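Local coordinates for coiled-coil and C2 domain-containing protein 1-like (Drosophila melanogaster, PDB 6EI6) that binds monophosphorylated phosphatidylinositols through its C2 domain and regulates endosomal sorting by supporting the ESCRT-III subunit shrub, probably by preventing its untimely polymerisation, at residues K98-V109 and M258-D269. Residues are numbered along the deposited sequence; the frame is centred on the assembly and turned at random.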
ATOM      1  N   LYS A  98      21.346  25.166  10.748  1.00 32.08           N
ATOM      2  CA  LYS A  98      22.348  24.120  10.887  1.00 32.38           C
ATOM      3  C   LYS A  98      21.693  22.767  11.143  1.00 33.51           C
ATOM      4  O   LYS A  98      20.657  22.662  11.798  1.00 38.44           O
ATOM      5  CB  LYS A  98      23.291  24.458  12.040  1.00 29.90           C
ATOM      6  CG  LYS A  98      24.087  25.741  11.811  1.00 39.99           C
ATOM      7  CD  LYS A  98      25.480  25.629  12.437  1.00 37.68           C
ATOM      8  CE  LYS A  98      26.027  24.213  12.281  1.00 39.75           C
ATOM      9  NZ  LYS A  98      27.296  24.068  13.047  1.00 43.00           N
ATOM     10  N   PHE A  99      22.322  21.711  10.655  1.00 33.19           N
ATOM     11  CA  PHE A  99      21.760  20.393  10.870  1.00 30.93           C
ATOM     12  C   PHE A  99      22.890  19.379  10.935  1.00 28.15           C
ATOM     13  O   PHE A  99      24.052  19.687  10.679  1.00 29.55           O
ATOM     14  CB  PHE A  99      20.770  20.031   9.753  1.00 29.92           C
ATOM     15  CG  PHE A  99      21.404  19.973   8.404  1.00 27.74           C
ATOM     16  CD1 PHE A  99      21.982  18.798   7.941  1.00 28.15           C
ATOM     17  CD2 PHE A  99      21.473  21.111   7.612  1.00 29.43           C
ATOM     18  CE1 PHE A  99      22.593  18.758   6.699  1.00 34.72           C
ATOM     19  CE2 PHE A  99      22.075  21.073   6.354  1.00 29.97           C
ATOM     20  CZ  PHE A  99      22.635  19.903   5.895  1.00 31.18           C
ATOM     21  N   HIS A 100      22.518  18.144  11.227  1.00 27.70           N
ATOM     22  CA  HIS A 100      23.474  17.059  11.333  1.00 34.82           C
ATOM     23  C   HIS A 100      22.679  15.798  11.085  1.00 31.61           C
ATOM     24  O   HIS A 100      21.470  15.855  10.891  1.00 31.92           O
ATOM     25  CB  HIS A 100      24.155  17.035  12.703  1.00 31.51           C
ATOM     26  CG  HIS A 100      23.192  16.815  13.829  1.00 37.37           C
ATOM     27  ND1 HIS A 100      22.405  17.826  14.341  1.00 33.34           N
ATOM     28  CD2 HIS A 100      22.848  15.688  14.504  1.00 36.51           C
ATOM     29  CE1 HIS A 100      21.630  17.336  15.296  1.00 37.63           C
ATOM     30  NE2 HIS A 100      21.877  16.041  15.411  1.00 36.45           N
ATOM     31  N   TYR A 101      23.354  14.661  11.153  1.00 32.82           N
ATOM     32  CA  TYR A 101      22.775  13.360  10.866  1.00 30.22           C
ATOM     33  C   TYR A 101      22.718  12.516  12.129  1.00 33.30           C
ATOM     34  O   TYR A 101      23.660  12.517  12.924  1.00 37.55           O
ATOM     35  CB  TYR A 101      23.594  12.648   9.771  1.00 29.71           C
ATOM     36  CG  TYR A 101      23.627  13.485   8.518  1.00 36.55           C
ATOM     37  CD1 TYR A 101      22.513  13.540   7.675  1.00 34.03           C
ATOM     38  CD2 TYR A 101      24.723  14.291   8.217  1.00 36.23           C
ATOM     39  CE1 TYR A 101      22.509  14.343   6.554  1.00 36.95           C
ATOM     40  CE2 TYR A 101      24.724  15.099   7.097  1.00 29.97           C
ATOM     41  CZ  TYR A 101      23.624  15.122   6.278  1.00 38.97           C
ATOM     42  OH  TYR A 101      23.616  15.926   5.162  1.00 44.26           O
ATOM     43  N   GLU A 102      21.605  11.797  12.306  1.00 38.60           N
ATOM     44  CA  GLU A 102      21.462  10.761  13.328  1.00 34.25           C
ATOM     45  C   GLU A 102      20.934   9.469  12.715  1.00 38.26           C
ATOM     46  O   GLU A 102      20.869   9.344  11.487  1.00 37.03           O
ATOM     47  CB  GLU A 102      20.538  11.239  14.432  1.00 31.84           C
ATOM     48  CG  GLU A 102      20.906  12.579  14.933  1.00 34.42           C
ATOM     49  CD  GLU A 102      20.020  13.022  16.084  1.00 40.84           C
ATOM     50  OE1 GLU A 102      18.987  12.355  16.315  1.00 38.21           O
ATOM     51  OE2 GLU A 102      20.353  14.038  16.739  1.00 39.70           O
ATOM     52  N   LYS A 103      20.556   8.503  13.553  1.00 38.12           N
ATOM     53  CA  LYS A 103      19.917   7.276  13.106  1.00 38.55           C
ATOM     54  C   LYS A 103      18.585   7.100  13.807  1.00 41.86           C
ATOM     55  O   LYS A 103      18.366   7.605  14.912  1.00 40.81           O
ATOM     56  CB  LYS A 103      20.769   6.044  13.383  1.00 43.90           C
ATOM     57  CG  LYS A 103      22.059   6.007  12.595  1.00 51.34           C
ATOM     58  CD  LYS A 103      23.009   4.967  13.179  1.00 49.88           C
ATOM     59  CE  LYS A 103      24.085   4.588  12.158  1.00 58.38           C
ATOM     60  NZ  LYS A 103      23.478   4.024  10.902  1.00 61.58           N
ATOM     61  N   ARG A 104      17.698   6.362  13.153  1.00 38.07           N
ATOM     62  CA  ARG A 104      16.410   6.022  13.727  1.00 42.36           C
ATOM     63  C   ARG A 104      16.134   4.564  13.423  1.00 45.20           C
ATOM     64  O   ARG A 104      16.325   4.127  12.285  1.00 42.82           O
ATOM     65  CB  ARG A 104      15.295   6.893  13.149  1.00 40.54           C
ATOM     66  CG  ARG A 104      15.352   8.311  13.605  1.00 34.84           C
ATOM     67  CD  ARG A 104      15.156   8.388  15.107  1.00 43.29           C
ATOM     68  NE  ARG A 104      15.198   9.781  15.527  1.00 42.08           N
ATOM     69  CZ  ARG A 104      16.317  10.450  15.783  1.00 38.56           C
ATOM     70  NH1 ARG A 104      17.493   9.841  15.695  1.00 39.50           N
ATOM     71  NH2 ARG A 104      16.253  11.725  16.144  1.00 36.22           N
ATOM     72  N   SER A 105      15.687   3.814  14.430  1.00 43.67           N
ATOM     73  CA  SER A 105      15.356   2.408  14.237  1.00 48.93           C
ATOM     74  C   SER A 105      13.910   2.334  13.764  1.00 50.55           C
ATOM     75  O   SER A 105      12.977   2.512  14.548  1.00 50.97           O
ATOM     76  CB  SER A 105      15.561   1.626  15.528  1.00 55.91           C
ATOM     77  OG  SER A 105      16.722   2.078  16.220  1.00 59.76           O
ATOM     78  N   PHE A 106      13.718   2.158  12.470  1.00 45.67           N
ATOM     79  CA  PHE A 106      12.484   1.570  11.978  1.00 47.63           C
ATOM     80  C   PHE A 106      12.777   0.096  11.829  1.00 57.08           C
ATOM     81  O   PHE A 106      13.931  -0.304  11.620  1.00 67.66           O
ATOM     82  CB  PHE A 106      12.045   2.157  10.638  1.00 45.10           C
ATOM     83  CG  PHE A 106      11.647   3.615  10.701  1.00 43.95           C
ATOM     84  CD1 PHE A 106      12.509   4.570  11.226  1.00 39.82           C
ATOM     85  CD2 PHE A 106      10.412   4.029  10.225  1.00 40.22           C
ATOM     86  CE1 PHE A 106      12.142   5.912  11.282  1.00 38.64           C
ATOM     87  CE2 PHE A 106      10.035   5.379  10.280  1.00 36.42           C
ATOM     88  CZ  PHE A 106      10.904   6.314  10.808  1.00 36.06           C
ATOM     89  N   ASN A 107      11.761  -0.728  11.978  1.00 53.29           N
ATOM     90  CA  ASN A 107      12.118  -2.132  11.842  1.00 54.94           C
ATOM     91  C   ASN A 107      11.553  -2.659  10.535  1.00 54.78           C
ATOM     92  O   ASN A 107      10.757  -3.602  10.540  1.00 53.39           O
ATOM     93  CB  ASN A 107      11.626  -2.936  13.037  1.00 54.12           C
ATOM     94  CG  ASN A 107      12.300  -4.278  13.142  1.00 56.70           C
ATOM     95  OD1 ASN A 107      13.289  -4.551  12.458  1.00 60.31           O
ATOM     96  ND2 ASN A 107      11.762  -5.133  13.987  1.00 60.03           N
ATOM     97  N   ILE A 108      11.966  -2.043   9.421  1.00 53.96           N
ATOM     98  CA  ILE A 108      11.229  -2.189   8.164  1.00 59.06           C
ATOM     99  C   ILE A 108      11.225  -3.640   7.706  1.00 59.25           C
ATOM    100  O   ILE A 108      10.222  -4.132   7.167  1.00 58.74           O
ATOM    101  CB  ILE A 108      11.806  -1.254   7.081  1.00 52.38           C
ATOM    102  CG1 ILE A 108      11.641   0.201   7.510  1.00 47.98           C
ATOM    103  CG2 ILE A 108      11.120  -1.493   5.722  1.00 41.60           C
ATOM    104  CD1 ILE A 108      12.781   1.076   7.054  1.00 50.30           C
ATOM    105  N   VAL A 109      12.329  -4.356   7.938  1.00 53.48           N
ATOM    106  CA  VAL A 109      12.455  -5.734   7.474  1.00 55.82           C
ATOM    107  C   VAL A 109      11.518  -6.702   8.201  1.00 55.31           C
ATOM    108  O   VAL A 109      11.338  -7.834   7.737  1.00 58.45           O
ATOM    109  CB  VAL A 109      13.964  -6.087   7.552  1.00 59.90           C
ATOM    110  CG1 VAL A 109      14.237  -7.569   7.765  1.00 60.62           C
ATOM    111  CG2 VAL A 109      14.678  -5.614   6.280  1.00 55.73           C
ATOM    112  N   MET A 258      14.956   2.477   1.753  1.00 39.34           N
ATOM    113  CA  MET A 258      14.320   3.066   2.928  1.00 42.50           C
ATOM    114  C   MET A 258      15.239   2.971   4.134  1.00 39.43           C
ATOM    115  O   MET A 258      15.314   3.903   4.942  1.00 40.56           O
ATOM    116  CB  MET A 258      12.976   2.385   3.210  1.00 38.73           C
ATOM    117  CG  MET A 258      11.853   2.795   2.220  1.00 42.51           C
ATOM    118  SD  MET A 258      10.347   1.800   2.333  1.00 43.48           S
ATOM    119  CE  MET A 258       9.799   2.216   3.997  1.00 32.33           C
ATOM    120  N   GLU A 259      15.945   1.851   4.270  1.00 40.38           N
ATOM    121  CA  GLU A 259      16.880   1.695   5.374  1.00 42.70           C
ATOM    122  C   GLU A 259      18.014   2.704   5.279  1.00 42.12           C
ATOM    123  O   GLU A 259      18.472   3.223   6.295  1.00 47.44           O
ATOM    124  CB  GLU A 259      17.426   0.275   5.401  1.00 42.24           C
ATOM    125  CG  GLU A 259      16.485  -0.714   6.054  1.00 46.82           C
ATOM    126  CD  GLU A 259      16.860  -2.165   5.758  1.00 54.60           C
ATOM    127  OE1 GLU A 259      17.641  -2.409   4.797  1.00 50.12           O
ATOM    128  OE2 GLU A 259      16.366  -3.061   6.490  1.00 52.95           O
ATOM    129  N   HIS A 260      18.474   3.012   4.070  1.00 43.83           N
ATOM    130  CA  HIS A 260      19.530   4.006   3.954  1.00 44.38           C
ATOM    131  C   HIS A 260      19.076   5.338   4.531  1.00 47.02           C
ATOM    132  O   HIS A 260      19.826   5.978   5.277  1.00 45.96           O
ATOM    133  CB  HIS A 260      19.988   4.138   2.501  1.00 42.82           C
ATOM    134  CG  HIS A 260      20.570   2.866   1.944  1.00 56.42           C
ATOM    135  ND1 HIS A 260      21.084   1.865   2.748  1.00 61.42           N
ATOM    136  CD2 HIS A 260      20.710   2.424   0.666  1.00 62.23           C
ATOM    137  CE1 HIS A 260      21.506   0.861   1.994  1.00 61.44           C
ATOM    138  NE2 HIS A 260      21.289   1.173   0.727  1.00 66.20           N
ATOM    139  N   ILE A 261      17.825   5.738   4.255  1.00 42.20           N
ATOM    140  CA  ILE A 261      17.297   6.979   4.820  1.00 37.76           C
ATOM    141  C   ILE A 261      17.308   6.927   6.341  1.00 37.52           C
ATOM    142  O   ILE A 261      17.631   7.911   7.016  1.00 34.46           O
ATOM    143  CB  ILE A 261      15.883   7.242   4.283  1.00 37.50           C
ATOM    144  CG1 ILE A 261      15.950   7.440   2.766  1.00 39.08           C
ATOM    145  CG2 ILE A 261      15.208   8.429   5.036  1.00 29.06           C
ATOM    146  CD1 ILE A 261      14.718   8.016   2.211  1.00 39.60           C
ATOM    147  N   THR A 262      16.937   5.792   6.909  1.00 36.61           N
ATOM    148  CA  THR A 262      16.880   5.744   8.359  1.00 45.82           C
ATOM    149  C   THR A 262      18.281   5.805   8.999  1.00 42.59           C
ATOM    150  O   THR A 262      18.398   6.138  10.183  1.00 37.14           O
ATOM    151  CB  THR A 262      16.086   4.507   8.780  1.00 39.20           C
ATOM    152  OG1 THR A 262      15.545   4.749  10.071  1.00 49.82           O
ATOM    153  CG2 THR A 262      16.942   3.267   8.816  1.00 33.75           C
ATOM    154  N   GLU A 263      19.339   5.547   8.230  1.00 37.75           N
ATOM    155  CA  GLU A 263      20.694   5.604   8.744  1.00 40.63           C
ATOM    156  C   GLU A 263      21.289   6.991   8.691  1.00 38.20           C
ATOM    157  O   GLU A 263      22.316   7.232   9.331  1.00 41.90           O
ATOM    158  CB  GLU A 263      21.590   4.648   7.973  1.00 40.29           C
ATOM    159  CG  GLU A 263      21.388   3.214   8.389  1.00 47.61           C
ATOM    160  CD  GLU A 263      21.742   2.270   7.272  1.00 59.46           C
ATOM    161  OE1 GLU A 263      22.530   2.709   6.384  1.00 58.03           O
ATOM    162  OE2 GLU A 263      21.227   1.113   7.273  1.00 58.58           O
ATOM    163  N   LYS A 264      20.686   7.897   7.939  1.00 34.12           N
ATOM    164  CA  LYS A 264      21.089   9.288   7.927  1.00 34.10           C
ATOM    165  C   LYS A 264      19.857  10.164   8.141  1.00 33.41           C
ATOM    166  O   LYS A 264      19.407  10.901   7.274  1.00 33.36           O
ATOM    167  CB  LYS A 264      21.817   9.634   6.638  1.00 37.37           C
ATOM    168  CG  LYS A 264      22.654   8.506   6.110  1.00 40.64           C
ATOM    169  CD  LYS A 264      23.697   8.999   5.110  1.00 50.49           C
ATOM    170  CE  LYS A 264      23.238   8.748   3.668  1.00 50.18           C
ATOM    171  NZ  LYS A 264      24.210   9.311   2.676  1.00 59.73           N
ATOM    172  N   TRP A 265      19.303  10.085   9.335  1.00 29.74           N
ATOM    173  CA  TRP A 265      18.157  10.896   9.681  1.00 28.99           C
ATOM    174  C   TRP A 265      18.607  12.344   9.814  1.00 30.70           C
ATOM    175  O   TRP A 265      19.364  12.684  10.732  1.00 28.71           O
ATOM    176  CB  TRP A 265      17.556  10.380  10.989  1.00 32.29           C
ATOM    177  CG  TRP A 265      16.139  10.737  11.220  1.00 32.00           C
ATOM    178  CD1 TRP A 265      15.662  11.668  12.100  1.00 35.26           C
ATOM    179  CD2 TRP A 265      14.993  10.128  10.617  1.00 28.55           C
ATOM    180  NE1 TRP A 265      14.290  11.682  12.076  1.00 37.03           N
ATOM    181  CE2 TRP A 265      13.855  10.739  11.176  1.00 34.39           C
ATOM    182  CE3 TRP A 265      14.820   9.112   9.669  1.00 34.20           C
ATOM    183  CZ2 TRP A 265      12.562  10.397  10.795  1.00 36.26           C
ATOM    184  CZ3 TRP A 265      13.547   8.770   9.289  1.00 35.96           C
ATOM    185  CH2 TRP A 265      12.425   9.414   9.851  1.00 39.68           C
ATOM    186  N   LEU A 266      18.125  13.212   8.929  1.00 30.54           N
ATOM    187  CA  LEU A 266      18.455  14.628   9.054  1.00 30.16           C
ATOM    188  C   LEU A 266      17.671  15.225  10.218  1.00 29.86           C
ATOM    189  O   LEU A 266      16.464  15.011  10.328  1.00 26.73           O
ATOM    190  CB  LEU A 266      18.154  15.360   7.757  1.00 25.81           C
ATOM    191  CG  LEU A 266      18.769  16.727   7.554  1.00 28.52           C
ATOM    192  CD1 LEU A 266      19.059  16.943   6.098  1.00 26.24           C
ATOM    193  CD2 LEU A 266      17.864  17.842   8.101  1.00 26.43           C
ATOM    194  N   VAL A 267      18.373  15.958  11.088  1.00 28.92           N
ATOM    195  CA  VAL A 267      17.821  16.572  12.299  1.00 29.87           C
ATOM    196  C   VAL A 267      18.414  17.972  12.417  1.00 31.50           C
ATOM    197  O   VAL A 267      19.628  18.139  12.279  1.00 36.35           O
ATOM    198  CB  VAL A 267      18.170  15.741  13.559  1.00 36.89           C
ATOM    199  CG1 VAL A 267      17.895  16.516  14.852  1.00 29.07           C
ATOM    200  CG2 VAL A 267      17.478  14.398  13.574  1.00 28.63           C
ATOM    201  N   LEU A 268      17.587  18.985  12.670  1.00 33.31           N
ATOM    202  CA  LEU A 268      18.176  20.309  12.860  1.00 39.12           C
ATOM    203  C   LEU A 268      18.900  20.394  14.205  1.00 40.40           C
ATOM    204  O   LEU A 268      18.516  19.741  15.185  1.00 42.10           O
ATOM    205  CB  LEU A 268      17.113  21.396  12.790  1.00 32.46           C
ATOM    206  CG  LEU A 268      16.240  21.345  11.537  1.00 34.24           C
ATOM    207  CD1 LEU A 268      15.186  22.434  11.579  1.00 29.69           C
ATOM    208  CD2 LEU A 268      17.051  21.416  10.253  1.00 33.52           C
ATOM    209  N   ASP A 269      19.982  21.173  14.247  1.00 38.70           N
ATOM    210  CA  ASP A 269      20.421  21.707  15.537  1.00 43.69           C
ATOM    211  C   ASP A 269      19.381  22.737  15.983  1.00 47.36           C
ATOM    212  O   ASP A 269      18.765  23.405  15.145  1.00 56.28           O
ATOM    213  CB  ASP A 269      21.810  22.349  15.424  1.00 41.68           C
ATOM    214  CG  ASP A 269      22.833  21.470  14.694  1.00 44.04           C
ATOM    215  OD1 ASP A 269      22.542  20.293  14.364  1.00 44.00           O
ATOM    216  OD2 ASP A 269      23.962  21.959  14.467  1.00 43.34           O
TER
HETATM  217  O   HOH W   1      15.051  -2.760   8.884  1.00 53.57           O
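Strands 99-102 and 265-268 form a two-stranded antiparallel sheet, in which Phe99, His100, Tyr101 and Glu102 pair with Leu268, Val267, Leu266 and Trp265. It pairs a strand that precedes strand 119-128 of the beta-sandwich with the last strand of the chain. His100 and Val267 exchange two backbone hydrogen bonds, and so do Glu102 and Trp265. Beyond the strand, Arg104 N still donates to Thr262 O (3.1 Å).

His100, Glu102, Trp265 and Val267 share one face, where a polar chain runs from Asp269 through His100 and Glu102 to Arg104. His100 CG lies between the backbone N and the carbonyl carbon (chi1 62°), which brings ND1 to Asp269 OD1; the bond is very short as modelled, and its length is doubtful. On the far side of the ring NE2 donates to Glu102 OE2 at 2.8 Å, nearly in the ring plane. Two carboxylates beside the ring would be consistent with a protonated imidazole. The other oxygen, Glu102 OE1, takes both NH1 and NH2 of Arg104, a salt bridge with NH2 at 2.8 Å. Val267 lies beside His100 on this face, and its CG2 is 3.7 Å from Glu102 OE1.

Arg104 bends at chi2 (-63°) and lies across the Trp265 indole. Its CG sits over the five-membered ring, 3.5 Å from the centroid, in a CH-pi contact. The guanidinium plane is tilted 28° from the indole. Phe106 CZ meets the far end of the indole at CH2 (3.6 Å), with the two rings oblique.

Leu266, which shares the other face with Tyr101, sets its CG against Phe99 CD1 at 3.8 Å. Farther along, Ile108 CD1 touches Met258 CB, and a water links Val109 N to Glu259 OE2.

The sheet packs on the hairpin of helices 34-62 and 66-91. Gln49 and Asp82 bond the backbone nitrogens of Leu266 and Leu268, Trp265 touches both helices, and Phe72 meets Phe106 edge-to-face.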